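Local coordinates for probable transcriptional regulator (Rhodococcus jostii, PDB 3ON2), which is of unknown function but, as a TetR-family protein, probably binds regulatory DNA and controls transcription, at residues S12-L17 against L60-E65. Residues are numbered along the deposited sequence; the frame is centred on the assembly and turned at random. Where two conformers were deposited one is given.
Sequences SLRRVL and LDALAE
Between segments 12-17 and 60-65 the closest CA atoms are those of Arg14 and Ala62, 9.2 Å apart, a gap that a long side chain has to bridge. Arginine suits this place: with CG anti to the backbone N (chi1 -178°) and the chain extended as far as NE, it carries its guanidinium across to helix 56-81. There Arg14 NH2 comes within 3.8 Å of Ala62 CB, meeting the methyl obliquely. The alanine directs its CB at segment 12-17, and this methyl is small enough to let the guanidinium pass close by. One water molecule sits in the plane of the guanidinium, at its edge, and accepts from Arg14 NH2 at 2.9 Å. It donates in turn to Ala62 O at 2.7 Å and to Glu65 OE1 at 3.0 Å, so three groups share a single mediator. Glu65 OE1 stays 4.3 Å from Arg14 NH2, too far for a salt bridge; the opposite charges probably still attract, with the water relaying between them. Ser12 is the N-cap of helix 13-28, its short hydroxyl OG accepting from Arg15 N at 3.1 Å. As in TetR-family regulators, the contact lies where helix 56-81 runs from the DNA-binding helices toward the ligand-binding part, next to the hydrophobic packing of Ala62 and Leu63 on Leu18; Arg14 also touches His52, and Glu65 reaches helix 122-144 at Gln123 and Ala127.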
loop_
_atom_site.group_PDB
_atom_site.type_symbol
_atom_site.label_atom_id
_atom_site.label_comp_id
_atom_site.label_asym_id
_atom_site.label_seq_id
_atom_site.Cartn_x
_atom_site.Cartn_y
_atom_site.Cartn_z
ATOM N N SER A 12 23.393 -6.248 1.497
ATOM C CA SER A 12 23.045 -6.805 2.821
ATOM C C SER A 12 22.125 -8.006 2.638
ATOM O O SER A 12 21.293 -8.009 1.734
ATOM C CB SER A 12 22.391 -5.771 3.745
ATOM O OG SER A 12 21.019 -5.572 3.448
ATOM N N LEU A 13 22.288 -9.016 3.488
ATOM C CA LEU A 13 21.394 -10.179 3.474
ATOM C C LEU A 13 19.923 -9.765 3.613
ATOM O O LEU A 13 19.051 -10.297 2.938
ATOM C CB LEU A 13 21.739 -11.139 4.604
ATOM C CG LEU A 13 22.334 -12.461 4.196
ATOM C CD1 LEU A 13 22.549 -13.314 5.454
ATOM C CD2 LEU A 13 21.394 -13.146 3.182
ATOM N N ARG A 14 19.659 -8.799 4.488
ATOM C CA ARG A 14 18.303 -8.330 4.692
ATOM C C ARG A 14 17.687 -7.838 3.387
ATOM O O ARG A 14 16.582 -8.238 3.016
ATOM C CB ARG A 14 18.289 -7.190 5.712
ATOM C CG ARG A 14 16.894 -6.695 6.012
ATOM C CD ARG A 14 16.916 -5.485 6.929
ATOM N NE ARG A 14 15.598 -5.373 7.513
ATOM C CZ ARG A 14 14.595 -4.665 7.011
ATOM N NH1 ARG A 14 14.760 -3.920 5.925
ATOM N NH2 ARG A 14 13.431 -4.681 7.638
ATOM N N ARG A 15 18.394 -6.954 2.693
ATOM C CA ARG A 15 17.851 -6.378 1.465
ATOM C C ARG A 15 17.707 -7.432 0.372
ATOM O O ARG A 15 16.680 -7.494 -0.296
ATOM C CB ARG A 15 18.720 -5.237 0.958
ATOM C CG ARG A 15 18.318 -4.772 -0.444
ATOM C CD ARG A 15 16.991 -4.037 -0.431
ATOM N NE ARG A 15 15.843 -4.895 -0.720
ATOM C CZ ARG A 15 14.681 -4.777 -0.099
ATOM N NH1 ARG A 15 14.523 -3.862 0.866
ATOM N NH2 ARG A 15 13.680 -5.571 -0.430
ATOM N N VAL A 16 18.734 -8.265 0.212
ATOM C CA VAL A 16 18.733 -9.281 -0.848
ATOM C C VAL A 16 17.575 -10.252 -0.612
ATOM O O VAL A 16 16.828 -10.562 -1.522
ATOM C CB VAL A 16 20.078 -10.082 -0.866
ATOM C CG1 VAL A 16 20.022 -11.213 -1.888
ATOM C CG2 VAL A 16 21.242 -9.174 -1.169
ATOM N N LEU A 17 17.447 -10.728 0.627
ATOM C CA LEU A 17 16.364 -11.671 0.967
ATOM C C LEU A 17 14.989 -11.072 0.795
ATOM O O LEU A 17 14.098 -11.751 0.319
ATOM C CB LEU A 17 16.519 -12.253 2.367
ATOM C CG LEU A 17 17.645 -13.290 2.455
ATOM C CD1 LEU A 17 17.783 -13.774 3.881
ATOM C CD2 LEU A 17 17.354 -14.475 1.547
ATOM N N LEU A 60 8.187 -11.971 7.215
ATOM C CA LEU A 60 6.856 -11.518 6.769
ATOM C C LEU A 60 6.534 -10.131 7.316
ATOM O O LEU A 60 5.950 -9.302 6.598
ATOM C CB LEU A 60 5.747 -12.497 7.156
ATOM C CG LEU A 60 5.869 -13.932 6.674
ATOM C CD1 LEU A 60 4.797 -14.804 7.298
ATOM C CD2 LEU A 60 5.805 -13.974 5.127
ATOM N N ASP A 61 6.903 -9.899 8.583
ATOM C CA ASP A 61 6.716 -8.600 9.232
ATOM C C ASP A 61 7.507 -7.519 8.468
ATOM O O ASP A 61 7.002 -6.416 8.268
ATOM C CB ASP A 61 7.187 -8.641 10.694
ATOM C CG ASP A 61 6.254 -9.462 11.621
ATOM O OD1 ASP A 61 5.147 -9.897 11.194
ATOM O OD2 ASP A 61 6.634 -9.644 12.810
ATOM N N ALA A 62 8.739 -7.850 8.064
ATOM C CA ALA A 62 9.598 -6.948 7.286
ATOM C C ALA A 62 9.011 -6.617 5.912
ATOM O O ALA A 62 9.035 -5.459 5.511
ATOM C CB ALA A 62 11.019 -7.514 7.145
ATOM N N LEU A 63 8.479 -7.621 5.213
ATOM C CA LEU A 63 7.801 -7.417 3.924
ATOM C C LEU A 63 6.571 -6.533 4.055
ATOM O O LEU A 63 6.369 -5.588 3.277
ATOM C CB LEU A 63 7.355 -8.767 3.356
ATOM C CG LEU A 63 8.426 -9.575 2.636
ATOM C CD1 LEU A 63 7.954 -11.031 2.420
ATOM C CD2 LEU A 63 8.749 -8.904 1.300
ATOM N N ALA A 64 5.772 -6.827 5.077
ATOM C CA ALA A 64 4.560 -6.053 5.368
ATOM C C ALA A 64 4.910 -4.600 5.711
ATOM O O ALA A 64 4.287 -3.668 5.196
ATOM C CB ALA A 64 3.787 -6.709 6.506
ATOM N N GLU A 65 5.890 -4.401 6.587
ATOM C CA GLU A 65 6.335 -3.040 6.954
ATOM C C GLU A 65 6.838 -2.262 5.735
ATOM O O GLU A 65 6.438 -1.121 5.503
ATOM C CB GLU A 65 7.431 -3.101 8.030
ATOM C CG GLU A 65 7.705 -1.741 8.686
ATOM C CD GLU A 65 9.083 -1.662 9.317
ATOM O OE1 GLU A 65 9.951 -2.519 9.008
ATOM O OE2 GLU A 65 9.300 -0.727 10.113
HETATM O O HOH W 1 10.905 -3.770 6.500
#